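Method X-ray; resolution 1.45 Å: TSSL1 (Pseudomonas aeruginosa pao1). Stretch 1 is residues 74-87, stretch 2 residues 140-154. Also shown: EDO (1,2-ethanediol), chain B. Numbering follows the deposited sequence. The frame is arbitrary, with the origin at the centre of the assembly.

Stretch 1 74-87: KGQVLVTGHSDNRP
Stretch 2, residues 140-154: GRARNRRVEITVFAE

Strand 77-82 and the strand that begins at Arg146, in the same chain, pair antiparallel: their axes approach to 4.7 Å, their N-to-C directions differ by 165°, and the two stretches bury 1097 Å² in all. Phi/psi values are extended, from -130/130 at Val77 to -139/146 at His82. Leu78-Thr150, Thr80-Glu148 and His82-Arg146 are the hydrogen-bonded pairs, with CA-CA distances of 5.1 to 5.3 Å. Leu78 N to Thr150 O is 2.9 Å and Thr150 N to Leu78 O 2.7 Å; Thr80 N to Glu148 O is 3.0 Å and Glu148 N to Thr80 O 2.9 Å; His82 N to Arg146 O is 2.9 Å and Arg146 N to His82 O 3.2 Å. The intervening pairs, Val77-Val151, Val79-Ile149 and Gly81-Val147, draw to 4.5 Å between CA atoms. The ladder continues with Phe152 N to Gln76 O at 3.0 Å.

Alternation sorts the side chains. Val77 and Val79 (both t) share a buried apolar face with Val147 (m), Ile149 (m, t) and Val151 (p); Val77 CG1 reaches Ile149 CG2 at 3.7 Å, and Val79 CG1 lies 4.1 Å from Val147 CB. The branched side chains suit both this packing and extended backbone.

The face carrying Thr80, His82, Arg146 and Glu148 is polar. His82 takes chi1 m and chi2 -96°, which brings NE2 2.9 Å from Thr80 OG1 (chi1 p), a hydrogen bond. Arg146, at p, t, t and chi4 -85°, lays its guanidinium flat on His82, with centres 3.6 Å apart and planes at 18°. The same group donates from NE to Glu148 OE2 at 2.9 Å, a salt bridge, and from NH1 to Asn144 O at 3.0 Å. Glu148 (m, t) is extended enough for this, and water 2 joins its OE1 to Thr80 OG1, 2.7 Å from each. Farther along this face, Thr150 OG1 hydrogen-bonds EDO O1 at 2.8 Å, while Leu78 (t, p) sets CB 4.0 Å from Phe152 CE2, at the ring edge.

Beyond the strands, Asp84 (p) points toward stretch 2, and its OD2 accepts from Arg145 NH1 at 2.9 Å in a salt bridge; Arg145 follows helix 140-144 and adopts m, t, m. Asp84 OD1 accepts from Arg86 N at 2.9 Å. At the opposite end, Lys74 N donates to Glu154 OE1 at 2.9 Å. Gly75 fits its place because an ideal CB would lie 1.7 Å from Phe152 O; without one, its CA makes a CA-H...O contact with that Phe152 O at 3.2 Å.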

ATOM      1  N   LYS A  74      13.032 -11.180  -4.159  1.00 18.60           N
ATOM      2  CA  LYS A  74      12.698 -10.998  -5.575  1.00 19.48           C
ATOM      3  C   LYS A  74      11.438 -11.766  -6.023  1.00 18.12           C
ATOM      4  O   LYS A  74      11.434 -12.455  -7.044  1.00 19.59           O
ATOM      5  CB  LYS A  74      13.904 -11.363  -6.445  1.00 20.27           C
ATOM      6  N   GLY A  75      10.366 -11.623  -5.257  1.00 16.89           N
ATOM      7  CA  GLY A  75       9.075 -12.160  -5.651  1.00 13.80           C
ATOM      8  C   GLY A  75       8.229 -11.156  -6.424  1.00 12.41           C
ATOM      9  O   GLY A  75       8.465  -9.939  -6.388  1.00 13.04           O
ATOM     10  N   GLN A  76       7.238 -11.680  -7.136  1.00 12.75           N
ATOM     11  CA  GLN A  76       6.175 -10.878  -7.742  1.00 11.32           C
ATOM     12  C   GLN A  76       5.478 -10.048  -6.649  1.00 10.42           C
ATOM     13  O   GLN A  76       5.446 -10.464  -5.485  1.00 11.36           O
ATOM     14  CB  GLN A  76       5.161 -11.821  -8.398  1.00 12.03           C
ATOM     15  CG  GLN A  76       4.087 -11.157  -9.255  1.00 10.81           C
ATOM     16  CD  GLN A  76       4.597 -10.626 -10.568  1.00 11.78           C
ATOM     17  OE1 GLN A  76       5.673 -11.005 -11.021  1.00 13.56           O
ATOM     18  NE2 GLN A  76       3.802  -9.774 -11.206  1.00 12.24           N
ATOM     19  N   VAL A  77       4.916  -8.898  -7.026  1.00 10.80           N
ATOM     20  CA  VAL A  77       4.285  -8.007  -6.064  1.00 10.43           C
ATOM     21  C   VAL A  77       2.898  -7.598  -6.518  1.00  9.61           C
ATOM     22  O   VAL A  77       2.695  -7.179  -7.661  1.00 11.06           O
ATOM     23  CB  VAL A  77       5.133  -6.742  -5.808  1.00 11.63           C
ATOM     24  CG1 VAL A  77       4.428  -5.829  -4.815  1.00 12.55           C
ATOM     25  CG2 VAL A  77       6.498  -7.142  -5.281  1.00 13.38           C
ATOM     26  N   LEU A  78       1.940  -7.740  -5.606  1.00  9.67           N
ATOM     27  CA  LEU A  78       0.558  -7.280  -5.799  1.00  9.88           C
ATOM     28  C   LEU A  78       0.294  -6.121  -4.838  1.00  8.74           C
ATOM     29  O   LEU A  78       0.627  -6.212  -3.648  1.00 10.10           O
ATOM     30  CB  LEU A  78      -0.420  -8.426  -5.524  1.00 11.20           C
ATOM     31  CG  LEU A  78      -1.903  -8.063  -5.429  1.00 12.14           C
ATOM     32  CD1 LEU A  78      -2.454  -7.687  -6.796  1.00 14.41           C
ATOM     33  CD2 LEU A  78      -2.698  -9.193  -4.779  1.00 12.22           C
ATOM     34  N   VAL A  79      -0.301  -5.050  -5.360  1.00  8.96           N
ATOM     35  CA  VAL A  79      -0.726  -3.935  -4.535  1.00  8.69           C
ATOM     36  C   VAL A  79      -2.245  -3.824  -4.614  1.00  8.74           C
ATOM     37  O   VAL A  79      -2.792  -3.593  -5.697  1.00  9.57           O
ATOM     38  CB  VAL A  79      -0.087  -2.601  -4.979  1.00  9.83           C
ATOM     39  CG1 VAL A  79      -0.449  -1.502  -3.990  1.00 10.21           C
ATOM     40  CG2 VAL A  79       1.413  -2.739  -5.115  1.00 10.29           C
ATOM     41  N   THR A  80      -2.926  -3.981  -3.485  1.00  8.45           N
ATOM     42  CA  THR A  80      -4.363  -3.741  -3.433  1.00  9.09           C
ATOM     43  C   THR A  80      -4.619  -2.429  -2.704  1.00  8.17           C
ATOM     44  O   THR A  80      -3.928  -2.096  -1.726  1.00  8.86           O
ATOM     45  CB  THR A  80      -5.137  -4.888  -2.775  1.00  9.26           C
ATOM     46  OG1 THR A  80      -4.732  -5.049  -1.413  1.00  9.80           O
ATOM     47  CG2 THR A  80      -4.915  -6.195  -3.552  1.00  9.54           C
ATOM     48  N   GLY A  81      -5.575  -1.674  -3.236  1.00  8.18           N
ATOM     49  CA  GLY A  81      -5.964  -0.381  -2.693  1.00  8.26           C
ATOM     50  C   GLY A  81      -7.369  -0.462  -2.112  1.00  8.25           C
ATOM     51  O   GLY A  81      -8.254  -1.116  -2.684  1.00  9.09           O
ATOM     52  N   HIS A  82      -7.579   0.237  -0.996  1.00  8.20           N
ATOM     53  CA  HIS A  82      -8.815   0.158  -0.228  1.00  9.18           C
ATOM     54  C   HIS A  82      -9.225   1.538   0.244  1.00  8.71           C
ATOM     55  O   HIS A  82      -8.368   2.385   0.530  1.00 10.19           O
ATOM     56  CB  HIS A  82      -8.619  -0.733   0.994  1.00  9.21           C
ATOM     57  CG  HIS A  82      -8.097  -2.080   0.644  1.00  8.36           C
ATOM     58  ND1 HIS A  82      -8.916  -3.180   0.471  1.00  8.50           N
ATOM     59  CD2 HIS A  82      -6.834  -2.492   0.383  1.00  9.48           C
ATOM     60  CE1 HIS A  82      -8.168  -4.207   0.123  1.00 10.28           C
ATOM     61  NE2 HIS A  82      -6.906  -3.824   0.061  1.00  8.96           N
ATOM     62  N   SER A  83     -10.537   1.740   0.304  1.00  9.88           N
ATOM     63  CA  SER A  83     -11.144   2.953   0.812  1.00  9.64           C
ATOM     64  C   SER A  83     -11.924   2.648   2.076  1.00 10.29           C
ATOM     65  O   SER A  83     -12.124   1.481   2.445  1.00 11.62           O
ATOM     66  CB  SER A  83     -12.104   3.553  -0.217  1.00 10.59           C
ATOM     67  OG  SER A  83     -13.205   2.683  -0.446  1.00 12.08           O
ATOM     68  N   ASP A  84     -12.391   3.706   2.719  1.00 11.09           N
ATOM     69  CA  ASP A  84     -13.454   3.604   3.711  1.00 10.47           C
ATOM     70  C   ASP A  84     -14.794   3.637   2.935  1.00 12.14           C
ATOM     71  O   ASP A  84     -14.795   3.469   1.719  1.00 12.30           O
ATOM     72  CB  ASP A  84     -13.317   4.725   4.754  1.00 11.13           C
ATOM     73  CG  ASP A  84     -13.340   6.099   4.147  1.00 11.56           C
ATOM     74  OD1 ASP A  84     -13.901   6.264   3.038  1.00 12.54           O
ATOM     75  OD2 ASP A  84     -12.785   7.015   4.798  1.00 12.76           O
ATOM     76  N   ASN A  85     -15.910   3.873   3.617  1.00 13.04           N
ATOM     77  CA  ASN A  85     -17.217   3.990   2.948  1.00 15.69           C
ATOM     78  C   ASN A  85     -17.758   5.427   2.914  1.00 15.87           C
ATOM     79  O   ASN A  85     -18.970   5.645   2.758  1.00 19.48           O
ATOM     80  CB  ASN A  85     -18.229   3.050   3.604  1.00 15.92           C
ATOM     81  CG  ASN A  85     -18.614   3.494   4.997  1.00 18.53           C
ATOM     82  OD1 ASN A  85     -17.993   4.389   5.571  1.00 17.65           O
ATOM     83  ND2 ASN A  85     -19.654   2.877   5.544  1.00 26.08           N
ATOM     84  N   ARG A  86     -16.847   6.391   3.018  1.00 15.54           N
ATOM     85  CA  ARG A  86     -17.174   7.819   3.108  1.00 19.15           C
ATOM     86  C   ARG A  86     -16.390   8.572   2.046  1.00 19.84           C
ATOM     87  O   ARG A  86     -15.380   9.205   2.346  1.00 23.88           O
ATOM     88  CB  ARG A  86     -16.808   8.392   4.477  1.00 22.43           C
ATOM     89  CG  ARG A  86     -17.258   7.577   5.665  1.00 33.01           C
ATOM     90  CD  ARG A  86     -18.758   7.399   5.776  1.00 39.94           C
ATOM     91  NE  ARG A  86     -19.087   6.622   6.976  1.00 41.97           N
ATOM     92  CZ  ARG A  86     -19.402   7.130   8.168  1.00 45.99           C
ATOM     93  NH1 ARG A  86     -19.451   8.446   8.376  1.00 49.99           N
ATOM     94  NH2 ARG A  86     -19.678   6.305   9.174  1.00 55.86           N
ATOM     95  N   PRO A  87     -16.846   8.507   0.792  1.00 19.58           N
ATOM     96  CA  PRO A  87     -16.083   9.118  -0.294  1.00 19.94           C
ATOM     97  C   PRO A  87     -15.948  10.636  -0.195  1.00 20.40           C
ATOM     98  O   PRO A  87     -16.885  11.328   0.218  1.00 22.92           O
ATOM     99  CB  PRO A  87     -16.895   8.752  -1.537  1.00 23.35           C
ATOM    100  CG  PRO A  87     -18.281   8.602  -1.028  1.00 22.27           C
ATOM    101  CD  PRO A  87     -18.123   7.960   0.315  1.00 20.98           C
ATOM    102  N   GLY A 140     -11.240   4.163  12.580  1.00  9.67           N
ATOM    103  CA  GLY A 140     -11.485   2.957  11.810  1.00  9.58           C
ATOM    104  C   GLY A 140     -11.444   3.228  10.324  1.00  8.49           C
ATOM    105  O   GLY A 140     -10.837   2.465   9.565  1.00  9.59           O
ATOM    106  N   ARG A 141     -12.067   4.322   9.897  1.00  9.07           N
ATOM    107  CA  ARG A 141     -12.002   4.681   8.487  1.00  8.93           C
ATOM    108  C   ARG A 141     -10.558   4.874   8.023  1.00  8.14           C
ATOM    109  O   ARG A 141     -10.198   4.479   6.911  1.00  9.06           O
ATOM    110  CB  ARG A 141     -12.869   5.916   8.203  1.00  8.54           C
ATOM    111  CG  ARG A 141     -14.360   5.632   8.372  1.00  9.62           C
ATOM    112  CD  ARG A 141     -15.225   6.778   7.932  1.00 10.58           C
ATOM    113  NE  ARG A 141     -15.113   7.984   8.748  1.00 11.61           N
ATOM    114  CZ  ARG A 141     -15.838   8.248   9.834  1.00 13.71           C
ATOM    115  NH1 ARG A 141     -16.723   7.369  10.298  1.00 15.07           N
ATOM    116  NH2 ARG A 141     -15.682   9.418  10.462  1.00 15.12           N
ATOM    117  N   ALA A 142      -9.737   5.509   8.869  1.00  9.06           N
ATOM    118  CA  ALA A 142      -8.342   5.740   8.536  1.00  9.46           C
ATOM    119  C   ALA A 142      -7.553   4.441   8.410  1.00  9.29           C
ATOM    120  O   ALA A 142      -6.613   4.373   7.637  1.00 11.31           O
ATOM    121  CB  ALA A 142      -7.695   6.675   9.549  1.00 11.01           C
ATOM    122  N   ARG A 143      -7.934   3.407   9.168  1.00  9.29           N
ATOM    123  CA  ARG A 143      -7.311   2.085   9.016  1.00 10.20           C
ATOM    124  C   ARG A 143      -7.775   1.387   7.718  1.00  9.69           C
ATOM    125  O   ARG A 143      -7.004   0.642   7.098  1.00 11.73           O
ATOM    126  CB  ARG A 143      -7.598   1.193  10.227  1.00 11.84           C
ATOM    127  CG  ARG A 143      -6.794   1.625  11.432  1.00 14.53           C
ATOM    128  CD  ARG A 143      -6.838   0.674  12.594  1.00 19.34           C
ATOM    129  NE  ARG A 143      -8.052   0.853  13.368  1.00 19.70           N
ATOM    130  CZ  ARG A 143      -8.887  -0.127  13.721  0.39 18.42           C
ATOM    131  NH1 ARG A 143      -8.643  -1.390  13.381  0.86 23.03           N
ATOM    132  NH2 ARG A 143      -9.980   0.158  14.429  1.00 20.02           N
ATOM    133  N   ASN A 144      -9.017   1.623   7.300  1.00  8.89           N
ATOM    134  CA  ASN A 144      -9.528   0.987   6.075  1.00  9.28           C
ATOM    135  C   ASN A 144      -8.932   1.569   4.806  1.00  9.05           C
ATOM    136  O   ASN A 144      -8.654   0.834   3.854  1.00 10.17           O
ATOM    137  CB  ASN A 144     -11.045   1.040   5.999  1.00  9.95           C
ATOM    138  CG  ASN A 144     -11.698   0.044   6.942  1.00  8.31           C
ATOM    139  OD1 ASN A 144     -11.104  -0.973   7.257  1.00  9.47           O
ATOM    140  ND2 ASN A 144     -12.909   0.347   7.405  1.00  9.94           N
ATOM    141  N   ARG A 145      -8.716   2.888   4.803  1.00  8.61           N
ATOM    142  CA  ARG A 145      -8.041   3.556   3.687  1.00  8.84           C
ATOM    143  C   ARG A 145      -6.574   3.154   3.733  1.00  8.64           C
ATOM    144  O   ARG A 145      -5.836   3.576   4.623  1.00  9.52           O
ATOM    145  CB  ARG A 145      -8.156   5.087   3.782  1.00  9.41           C
ATOM    146  CG  ARG A 145      -9.556   5.649   3.800  1.00  9.68           C
ATOM    147  CD  ARG A 145      -9.590   7.150   3.638  1.00 10.56           C
ATOM    148  NE  ARG A 145      -8.804   7.867   4.634  1.00 11.27           N
ATOM    149  CZ  ARG A 145      -9.245   8.265   5.821  1.00 11.81           C
ATOM    150  NH1 ARG A 145     -10.479   8.020   6.215  1.00 12.59           N
ATOM    151  NH2 ARG A 145      -8.419   8.916   6.629  1.00 12.71           N
ATOM    152  N   ARG A 146      -6.142   2.319   2.792  1.00  8.21           N
ATOM    153  CA  ARG A 146      -4.840   1.693   2.904  1.00  8.82           C
ATOM    154  C   ARG A 146      -4.451   1.053   1.586  1.00  8.45           C
ATOM    155  O   ARG A 146      -5.302   0.821   0.710  1.00  9.16           O
ATOM    156  CB  ARG A 146      -4.862   0.602   3.989  1.00  8.74           C
ATOM    157  CG  ARG A 146      -5.592  -0.669   3.562  1.00  9.05           C
ATOM    158  CD  ARG A 146      -5.967  -1.537   4.736  1.00  7.88           C
ATOM    159  NE  ARG A 146      -6.470  -2.837   4.317  1.00  8.30           N
ATOM    160  CZ  ARG A 146      -7.725  -3.111   3.971  1.00  8.29           C
ATOM    161  NH1 ARG A 146      -8.700  -2.204   4.026  1.00  9.39           N
ATOM    162  NH2 ARG A 146      -8.008  -4.365   3.597  1.00  8.88           N
ATOM    163  N   VAL A 147      -3.165   0.745   1.470  1.00  8.38           N
ATOM    164  CA  VAL A 147      -2.704  -0.216   0.480  1.00  8.53           C
ATOM    165  C   VAL A 147      -2.125  -1.427   1.217  1.00  8.21           C
ATOM    166  O   VAL A 147      -1.579  -1.305   2.324  1.00  9.27           O
ATOM    167  CB  VAL A 147      -1.657   0.361  -0.514  1.00  9.40           C
ATOM    168  CG1 VAL A 147      -2.290   1.462  -1.344  1.00 10.33           C
ATOM    169  CG2 VAL A 147      -0.409   0.864   0.184  1.00 10.43           C
ATOM    170  N   GLU A 148      -2.279  -2.597   0.593  1.00  8.15           N
ATOM    171  CA  GLU A 148      -1.627  -3.809   1.036  1.00  8.41           C
ATOM    172  C   GLU A 148      -0.692  -4.233  -0.075  1.00  8.44           C
ATOM    173  O   GLU A 148      -1.128  -4.494  -1.202  1.00  9.52           O
ATOM    174  CB  GLU A 148      -2.646  -4.904   1.373  1.00  8.92           C
ATOM    175  CG  GLU A 148      -3.512  -4.565   2.577  1.00  9.05           C
ATOM    176  CD  GLU A 148      -4.425  -5.698   3.052  1.00  9.46           C
ATOM    177  OE1 GLU A 148      -4.289  -6.845   2.547  1.00 11.13           O
ATOM    178  OE2 GLU A 148      -5.276  -5.426   3.944  1.00  9.92           O
ATOM    179  N   ILE A 149       0.594  -4.292   0.248  1.00  8.17           N
ATOM    180  CA  ILE A 149       1.633  -4.639  -0.708  1.00  8.30           C
ATOM    181  C   ILE A 149       2.079  -6.076  -0.394  1.00  9.16           C
ATOM    182  O   ILE A 149       2.680  -6.334   0.646  1.00  9.62           O
ATOM    183  CB  ILE A 149       2.835  -3.685  -0.600  1.00  9.63           C
ATOM    184  CG1 ILE A 149       2.392  -2.241  -0.840  1.00 10.15           C
ATOM    185  CG2 ILE A 149       3.930  -4.065  -1.590  1.00 10.11           C
ATOM    186  CD1 ILE A 149       3.425  -1.199  -0.456  1.00 11.03           C
ATOM    187  N   THR A 150       1.755  -7.008  -1.282  1.00 10.52           N
ATOM    188  CA  THR A 150       2.068  -8.409  -1.075  1.00 10.41           C
ATOM    189  C   THR A 150       3.244  -8.779  -1.953  1.00  9.86           C
ATOM    190  O   THR A 150       3.179  -8.614  -3.167  1.00 11.65           O
ATOM    191  CB  THR A 150       0.858  -9.289  -1.437  1.00 10.19           C
ATOM    192  OG1 THR A 150      -0.212  -9.027  -0.524  1.00 11.77           O
ATOM    193  CG2 THR A 150       1.204 -10.762  -1.367  1.00 11.60           C
ATOM    194  N   VAL A 151       4.314  -9.281  -1.336  1.00 11.15           N
ATOM    195  CA  VAL A 151       5.426  -9.868  -2.079  1.00 12.02           C
ATOM    196  C   VAL A 151       5.336 -11.378  -1.883  1.00 11.78           C
ATOM    197  O   VAL A 151       5.260 -11.884  -0.760  1.00 13.06           O
ATOM    198  CB  VAL A 151       6.830  -9.323  -1.690  1.00 13.68           C
ATOM    199  CG1 VAL A 151       7.214  -9.679  -0.277  1.00 18.18           C
ATOM    200  CG2 VAL A 151       7.888  -9.860  -2.648  1.00 16.38           C
ATOM    201  N   PHE A 152       5.368 -12.073  -3.001  1.00 11.87           N
ATOM    202  CA  PHE A 152       5.329 -13.522  -3.031  1.00 13.34           C
ATOM    203  C   PHE A 152       6.740 -14.104  -2.931  1.00 14.87           C
ATOM    204  O   PHE A 152       7.725 -13.394  -2.998  1.00 14.46           O
ATOM    205  CB  PHE A 152       4.651 -13.974  -4.323  1.00 13.12           C
ATOM    206  CG  PHE A 152       3.216 -13.534  -4.427  1.00 11.84           C
ATOM    207  CD1 PHE A 152       2.213 -14.301  -3.872  1.00 13.30           C
ATOM    208  CD2 PHE A 152       2.857 -12.354  -5.066  1.00 12.50           C
ATOM    209  CE1 PHE A 152       0.883 -13.918  -3.962  1.00 11.96           C
ATOM    210  CE2 PHE A 152       1.531 -11.954  -5.158  1.00 12.65           C
ATOM    211  CZ  PHE A 152       0.545 -12.738  -4.603  1.00 13.20           C
ATOM    212  N   ALA A 153       6.840 -15.411  -2.761  1.00 19.06           N
ATOM    213  CA  ALA A 153       8.143 -16.069  -2.650  1.00 19.97           C
ATOM    214  C   ALA A 153       9.034 -15.831  -3.867  1.00 22.13           C
ATOM    215  O   ALA A 153       8.556 -15.828  -5.007  1.00 24.30           O
ATOM    216  CB  ALA A 153       7.956 -17.559  -2.441  1.00 21.27           C
ATOM    217  N   GLU A 154      10.333 -15.645  -3.631  1.00 23.10           N
ATOM    218  CA  GLU A 154      11.286 -15.491  -4.736  1.00 24.57           C
ATOM    219  C   GLU A 154      11.482 -16.836  -5.441  1.00 27.46           C
ATOM    220  O   GLU A 154      11.401 -16.912  -6.673  1.00 28.94           O
ATOM    221  CB  GLU A 154      12.634 -14.943  -4.247  1.00 25.46           C
ATOM    222  CG  GLU A 154      13.638 -14.726  -5.379  1.00 27.90           C
ATOM    223  CD  GLU A 154      14.972 -14.151  -4.938  0.43 27.41           C
ATOM    224  OE1 GLU A 154      15.017 -13.344  -3.973  0.68 23.66           O
ATOM    225  OE2 GLU A 154      15.978 -14.497  -5.598  0.45 23.71           O
TER
HETATM  226  C1  EDO B1447      -3.070 -10.234   0.424  1.00 16.91           C
HETATM  227  O1  EDO B1447      -1.909 -11.062   0.225  1.00 13.45           O
HETATM  228  C2  EDO B1447      -4.124 -10.881   1.323  1.00 16.63           C
HETATM  229  O2  EDO B1447      -3.585 -11.145   2.627  1.00 16.26           O
HETATM  230  O   HOH W   1       6.989 -14.550  -6.959  1.00 15.49           O
HETATM  231  O   HOH W   2      -4.712  -7.395  -0.094  1.00 13.34           O
HETATM  232  O   HOH W   3     -11.679  -1.180   3.318  1.00 12.11           O